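Local coordinates for serine-tRNA ligase (Naegleria fowleri, PDB 6BLJ), which probably charges tRNA(Ser) with serine in an ATP-dependent reaction that passes through a seryl-adenylate, as class II seryl-tRNA synthetases do, at residues E48-R51 / A52-K56; N58-K61 / S62-G65; D144-L147 / L148-G151. All coordinates share one frame; numbering follows the deposited sequence.

Contact 1: residues E48-R51 / A52-K56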
loop_
_atom_site.group_PDB
_atom_site.type_symbol
_atom_site.label_atom_id
_atom_site.label_comp_id
_atom_site.label_asym_id
_atom_site.label_seq_id
_atom_site.Cartn_x
_atom_site.Cartn_y
_atom_site.Cartn_z
ATOM N N GLU A 48 37.099 -3.559 2.607
ATOM C CA GLU A 48 38.464 -3.099 2.840
ATOM C C GLU A 48 38.500 -1.963 3.855
ATOM O O GLU A 48 39.359 -1.952 4.743
ATOM C CB GLU A 48 39.105 -2.676 1.521
ATOM C CG GLU A 48 39.511 -3.860 0.667
ATOM C CD GLU A 48 39.930 -3.459 -0.722
ATOM O OE1 GLU A 48 39.800 -2.262 -1.051
ATOM O OE2 GLU A 48 40.401 -4.339 -1.478
ATOM N N VAL A 49 37.577 -1.002 3.744
ATOM C CA VAL A 49 37.526 0.085 4.719
ATOM C C VAL A 49 37.239 -0.464 6.111
ATOM O O VAL A 49 37.834 -0.026 7.106
ATOM C CB VAL A 49 36.489 1.141 4.297
ATOM C CG1 VAL A 49 36.307 2.176 5.392
ATOM C CG2 VAL A 49 36.929 1.814 3.004
ATOM N N TRP A 50 36.338 -1.444 6.200
ATOM C CA TRP A 50 36.055 -2.091 7.478
ATOM C C TRP A 50 37.316 -2.722 8.066
ATOM O O TRP A 50 37.647 -2.506 9.240
ATOM C CB TRP A 50 34.948 -3.130 7.282
ATOM C CG TRP A 50 34.721 -4.069 8.442
ATOM C CD1 TRP A 50 34.032 -3.805 9.587
ATOM C CD2 TRP A 50 35.142 -5.437 8.532
ATOM N NE1 TRP A 50 34.018 -4.918 10.397
ATOM C CE2 TRP A 50 34.689 -5.933 9.769
ATOM C CE3 TRP A 50 35.869 -6.288 7.687
ATOM C CZ2 TRP A 50 34.936 -7.240 10.186
ATOM C CZ3 TRP A 50 36.110 -7.584 8.101
ATOM C CH2 TRP A 50 35.647 -8.047 9.342
ATOM N N ARG A 51 38.046 -3.489 7.251
ATOM C CA ARG A 51 39.264 -4.135 7.726
ATOM C C ARG A 51 40.326 -3.107 8.106
ATOM O O ARG A 51 41.056 -3.292 9.088
ATOM C CB ARG A 51 39.790 -5.104 6.664
ATOM C CG ARG A 51 41.109 -5.794 7.027
ATOM C CD ARG A 51 41.059 -6.467 8.405
ATOM N NE ARG A 51 40.250 -7.688 8.441
ATOM C CZ ARG A 51 39.933 -8.341 9.559
ATOM N NH1 ARG A 51 39.196 -9.446 9.507
ATOM N NH2 ARG A 51 40.343 -7.886 10.736
ATOM N N ALA A 52 40.428 -2.013 7.344
ATOM C CA ALA A 52 41.381 -0.967 7.700
ATOM C C ALA A 52 40.987 -0.299 9.012
ATOM O O ALA A 52 41.849 0.088 9.811
ATOM C CB ALA A 52 41.479 0.061 6.573
ATOM N N THR A 53 39.685 -0.145 9.244
ATOM C CA THR A 53 39.212 0.458 10.482
ATOM C C THR A 53 39.550 -0.413 11.690
ATOM O O THR A 53 39.860 0.108 12.767
ATOM C CB THR A 53 37.717 0.740 10.375
ATOM O OG1 THR A 53 37.507 1.567 9.226
ATOM C CG2 THR A 53 37.218 1.487 11.600
ATOM N N ILE A 54 39.488 -1.738 11.541
ATOM C CA ILE A 54 39.948 -2.608 12.621
ATOM C C ILE A 54 41.440 -2.410 12.875
ATOM O O ILE A 54 41.897 -2.436 14.025
ATOM C CB ILE A 54 39.595 -4.076 12.322
ATOM C CG1 ILE A 54 38.071 -4.236 12.280
ATOM C CG2 ILE A 54 40.260 -5.020 13.331
ATOM C CD1 ILE A 54 37.600 -5.556 11.727
ATOM N N GLY A 55 42.228 -2.223 11.811
ATOM C CA GLY A 55 43.652 -1.975 12.002
ATOM C C GLY A 55 43.917 -0.703 12.790
ATOM O O GLY A 55 44.778 -0.673 13.675
ATOM N N LYS A 56 43.164 0.358 12.494
ATOM C CA LYS A 56 43.307 1.597 13.250
ATOM C C LYS A 56 42.925 1.387 14.709
ATOM O O LYS A 56 43.611 1.873 15.616
ATOM C CB LYS A 56 42.455 2.695 12.621
#
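Val49 O accepts two bonds from Thr53. The hydroxyl, Thr53 OG1, gives the shorter one, at 2.7 Å to Val49 O. The amide, Thr53 N, lies 2.8 Å from Val49 O. The two donors reach it from opposite faces of the carbonyl plane, and the hydroxyl stands well above that plane, 37° out of it. The torsion explains this: OG1 is placed beside the Thr53 backbone N and anti to the carbonyl carbon (chi1 -56°), so it folds back onto the preceding turn. The threonine hydroxyl is thus satisfied by its own helix. The other backbone bonds follow the i to i+4 ladder. Ala52 N binds Glu48 O at 2.8 Å, Ile54 N binds Trp50 O, and Gly55 N binds Arg51 O.

These residues form two turns of helix 38-76, one of the two long helices of the tRNA-binding arm of seryl-tRNA synthetases. The other is helix 114-147. Its Val136 touches Trp50, Thr53 and Ile54, so this side of the turn faces the partner helix.

The apolar contact is made by the end of Ile54. Ile54 CD1 sits over one face of the Trp50 indole, 3.8 Å from the centroid of the six-membered ring. This is a CH-pi contact. The methyl is displaced toward the rim and comes closest to the CE2-CZ2 bond, with Ile54 CD1 3.5 Å from Trp50 CZ2. The two side chains run side by side and point the same way.

Charged groups also meet the pair. Arg51 bends at chi2 and chi3, which brings its guanidinium over the same methyl, with Arg51 NH2 3.7 Å from Ile54 CD1. Arg143 of helix 114-147 makes a cation-pi contact with Trp50, and Trp50 NE1 gives a weak hydrogen bond to Glu140.

Contact 2: residues N58-K61 / S62-G65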
loop_
_atom_site.group_PDB
_atom_site.type_symbol
_atom_site.label_atom_id
_atom_site.label_comp_id
_atom_site.label_asym_id
_atom_site.label_seq_id
_atom_site.Cartn_x
_atom_site.Cartn_y
_atom_site.Cartn_z
ATOM N N ASN A 58 43.138 -1.389 16.475
ATOM C CA ASN A 58 44.227 -2.101 17.135
ATOM C C ASN A 58 45.438 -1.200 17.361
ATOM O O ASN A 58 46.148 -1.360 18.359
ATOM C CB ASN A 58 44.577 -3.352 16.332
ATOM C CG ASN A 58 43.439 -4.363 16.338
ATOM O OD1 ASN A 58 42.722 -4.484 17.334
ATOM N ND2 ASN A 58 43.244 -5.063 15.224
ATOM N N HIS A 59 45.685 -0.248 16.458
ATOM C CA HIS A 59 46.769 0.712 16.665
ATOM C C HIS A 59 46.496 1.597 17.878
ATOM O O HIS A 59 47.394 1.852 18.688
ATOM C CB HIS A 59 46.932 1.584 15.416
ATOM C CG HIS A 59 48.030 2.599 15.515
ATOM N ND1 HIS A 59 49.179 2.389 16.247
ATOM C CD2 HIS A 59 48.139 3.846 14.998
ATOM C CE1 HIS A 59 49.959 3.452 16.158
ATOM N NE2 HIS A 59 49.351 4.351 15.406
ATOM N N ILE A 60 45.247 2.044 18.036
ATOM C CA ILE A 60 44.901 2.871 19.185
ATOM C C ILE A 60 45.007 2.059 20.469
ATOM O O ILE A 60 45.516 2.545 21.485
ATOM C CB ILE A 60 43.487 3.450 19.016
ATOM C CG1 ILE A 60 43.391 4.305 17.754
ATOM C CG2 ILE A 60 43.118 4.309 20.222
ATOM C CD1 ILE A 60 41.938 4.629 17.378
ATOM N N LYS A 61 44.551 0.799 20.432
ATOM C CA LYS A 61 44.588 -0.053 21.618
ATOM C C LYS A 61 46.011 -0.307 22.108
ATOM O O LYS A 61 46.227 -0.500 23.311
ATOM C CB LYS A 61 43.888 -1.382 21.325
ATOM C CG LYS A 61 42.401 -1.380 21.593
ATOM C CD LYS A 61 41.720 -2.565 20.918
ATOM C CE LYS A 61 40.370 -2.867 21.552
ATOM N NZ LYS A 61 39.564 -3.838 20.755
ATOM N N SER A 62 46.993 -0.297 21.206
ATOM C CA SER A 62 48.369 -0.510 21.634
ATOM C C SER A 62 48.865 0.623 22.522
ATOM O O SER A 62 49.809 0.423 23.295
ATOM C CB SER A 62 49.292 -0.663 20.423
ATOM O OG SER A 62 49.477 0.578 19.762
ATOM N N PHE A 63 48.278 1.823 22.382
ATOM C CA PHE A 63 48.652 2.965 23.221
ATOM C C PHE A 63 48.440 2.663 24.698
ATOM O O PHE A 63 49.188 3.160 25.554
ATOM C CB PHE A 63 47.834 4.204 22.838
ATOM C CG PHE A 63 48.060 4.695 21.421
ATOM C CD1 PHE A 63 49.071 4.174 20.625
ATOM C CD2 PHE A 63 47.227 5.663 20.882
ATOM C CE1 PHE A 63 49.264 4.631 19.332
ATOM C CE2 PHE A 63 47.416 6.128 19.589
ATOM C CZ PHE A 63 48.436 5.611 18.813
ATOM N N THR A 64 47.407 1.879 25.006
ATOM C CA THR A 64 47.107 1.510 26.385
ATOM C C THR A 64 48.284 0.779 27.021
ATOM O O THR A 64 48.734 1.128 28.119
ATOM C CB THR A 64 45.858 0.625 26.408
ATOM O OG1 THR A 64 44.759 1.346 25.848
ATOM C CG2 THR A 64 45.504 0.258 27.835
ATOM N N GLY A 65 48.799 -0.241 26.328
ATOM C CA GLY A 65 49.914 -1.014 26.853
ATOM C C GLY A 65 51.191 -0.202 26.944
ATOM O O GLY A 65 51.969 -0.358 27.887
HETATM O O HOH W 1 47.309 -2.356 25.082
#
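Ser62 OG donates to His59 O at 2.7 Å, so the hydroxyl is satisfied one turn back in its own helix. To get there OG sits between the Ser62 backbone N and carbonyl carbon (chi1 72°). Ser62 N goes mainly to Asn58 O, at 3.2 Å, and has a weak second bond to His59 O.

Further on the spacing tightens to i to i+3. Phe63 N binds Ile60 O at 3.0 Å, and Thr64 N binds Lys61 O at 3.2 Å. Both donors stand well above the carbonyl planes. Lys61 O also accepts a bond from a water, 2.8 Å away. That water receives a weak bond from Gly65 N, so it bridges Lys61 O and Gly65 N, which are 4.0 Å apart.

This tighter stretch lies within helix 38-76, in the long helical arm that binds tRNA in seryl-tRNA synthetases. Ile60 and Thr64 touch Ile129 of helix 114-147, the other long helix of the arm.

The rings of His59 and Phe63 form an edge-to-face pair. The CE1-CZ edge of Phe63 meets the face of His59, with planes at 74° and centroids 4.8 Å apart. One face of Phe63 carries His59 O and Ile60 CA, the latter a CH-pi contact. Phe63 also stacks with Phe99.

Contact 3: residues D144-L147 / L148-G151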
loop_
_atom_site.group_PDB
_atom_site.type_symbol
_atom_site.label_atom_id
_atom_site.label_comp_id
_atom_site.label_asym_id
_atom_site.label_seq_id
_atom_site.Cartn_x
_atom_site.Cartn_y
_atom_site.Cartn_z
ATOM N N ASP A 144 27.443 -5.070 5.115
ATOM C CA ASP A 144 26.437 -6.122 5.113
ATOM C C ASP A 144 25.140 -5.655 4.459
ATOM O O ASP A 144 24.421 -6.468 3.865
ATOM C CB ASP A 144 26.185 -6.600 6.548
ATOM C CG ASP A 144 27.354 -7.410 7.124
ATOM O OD1 ASP A 144 28.253 -7.822 6.358
ATOM O OD2 ASP A 144 27.366 -7.640 8.354
ATOM N N ASP A 145 24.831 -4.356 4.542
ATOM C CA ASP A 145 23.610 -3.835 3.928
ATOM C C ASP A 145 23.693 -3.863 2.408
ATOM O O ASP A 145 22.680 -4.072 1.731
ATOM C CB ASP A 145 23.331 -2.409 4.403
ATOM C CG ASP A 145 22.712 -2.356 5.790
ATOM O OD1 ASP A 145 22.411 -3.421 6.376
ATOM O OD2 ASP A 145 22.522 -1.229 6.292
ATOM N N VAL A 146 24.876 -3.611 1.847
ATOM C CA VAL A 146 25.030 -3.738 0.402
ATOM C C VAL A 146 25.003 -5.204 0.002
ATOM O O VAL A 146 24.403 -5.573 -1.013
ATOM C CB VAL A 146 26.314 -3.037 -0.072
ATOM C CG1 VAL A 146 26.452 -3.163 -1.574
ATOM C CG2 VAL A 146 26.281 -1.571 0.324
ATOM N N LEU A 147 25.641 -6.067 0.800
ATOM C CA LEU A 147 25.651 -7.495 0.496
ATOM C C LEU A 147 24.232 -8.059 0.434
ATOM O O LEU A 147 23.941 -8.929 -0.395
ATOM C CB LEU A 147 26.497 -8.236 1.527
ATOM C CG LEU A 147 26.631 -9.757 1.524
ATOM C CD1 LEU A 147 26.711 -10.328 0.130
ATOM C CD2 LEU A 147 27.883 -10.136 2.301
ATOM N N LEU A 148 23.330 -7.569 1.287
ATOM C CA LEU A 148 21.967 -8.087 1.280
ATOM C C LEU A 148 21.221 -7.789 -0.020
ATOM O O LEU A 148 20.183 -8.411 -0.276
ATOM C CB LEU A 148 21.169 -7.535 2.461
ATOM C CG LEU A 148 21.530 -8.119 3.827
ATOM C CD1 LEU A 148 20.596 -7.581 4.906
ATOM C CD2 LEU A 148 21.523 -9.648 3.795
ATOM N N GLN A 149 21.703 -6.846 -0.828
ATOM C CA GLN A 149 21.022 -6.458 -2.057
ATOM C C GLN A 149 21.403 -7.308 -3.258
ATOM O O GLN A 149 20.727 -7.224 -4.289
ATOM C CB GLN A 149 21.318 -4.997 -2.400
ATOM C CG GLN A 149 20.972 -4.012 -1.314
ATOM C CD GLN A 149 21.385 -2.607 -1.690
ATOM O OE1 GLN A 149 21.194 -2.180 -2.828
ATOM N NE2 GLN A 149 22.020 -1.904 -0.754
ATOM N N ILE A 150 22.448 -8.105 -3.155
ATOM C CA ILE A 150 22.931 -8.899 -4.275
ATOM C C ILE A 150 22.146 -10.200 -4.315
ATOM O O ILE A 150 21.904 -10.827 -3.277
ATOM C CB ILE A 150 24.453 -9.141 -4.159
ATOM C CG1 ILE A 150 25.222 -7.817 -4.296
ATOM C CG2 ILE A 150 24.931 -10.082 -5.242
ATOM C CD1 ILE A 150 26.647 -7.819 -3.725
ATOM N N GLY A 151 21.719 -10.600 -5.511
ATOM C CA GLY A 151 20.945 -11.820 -5.632
ATOM C C GLY A 151 21.799 -13.070 -5.508
ATOM O O GLY A 151 23.025 -13.048 -5.671
HETATM O O HOH W 2 22.326 -11.280 -0.630
#
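Leu147 O takes two donors. A water donates to Leu147 O at 2.9 Å, and Ile150 N lies 3.2 Å from Leu147 O. The same water also donates to Ile150 O, at 2.7 Å. It therefore bridges the two carbonyls at the ends of the Leu147 to Ile150 type I beta turn, beside the direct bond that closes it.

The turn lies at the C-terminal end of helix 114-147, one of the two long helices of the arm. Here the chain leaves the arm on its way to strand 168-173. Leu148 N makes an i to i+4 bond to Asp144 O, at 3.0 Å. Gln149 N goes instead to Val146 O, also at 3.0 Å, which is an i to i+3 bond. Its donor stands above the carbonyl plane, 57° out of it, and Ile150 N approaches Leu147 O in a similar way.

The side chains of Leu148 and Gln149 fold back over the last turn. Leu148 CG lies 3.3 Å from Asp144 O. The Gln149 chain is extended beyond CG. Its CG is anti to the carbonyl carbon (chi1 -56°), and Gln149 NE2 reaches Asp145 O in a weak bond of 3.4 Å.

Ile150 is buried. It touches Leu39 and Val43 of helix 38-76, Ile26 and Gln30 of helix 23-32, and Leu10 and Phe15. Val146 also packs on Val43.

Asp144 O, Val146 O and Leu147 O thus take backbone amides, and Leu147 O a water as well. Asp145 O has only the weak side-chain bond among these residues. The chain turns off with most of these oxygens bonded, while Ile150 enters a largely apolar site.

Contacts 1 and 2 follow one another on helix 38-76, with centres 15 Å apart. Contact 3 lies at the C-terminal end of helix 114-147, the other long helix of the arm. Its centre lies 19 Å from that of contact 1 and 33 Å from that of contact 2, and its nearest atoms are about 7 Å from contact 1 and about 17 Å from contact 2. The three are therefore spread along the arm. Contact 3 is nearest the body, 14 Å from the centre of the chain, and contact 2 is furthest out, at 43 Å. None of their residues belongs to the AMP pocket, which includes Arg314, Glu316 and Phe328 in the class II core domain.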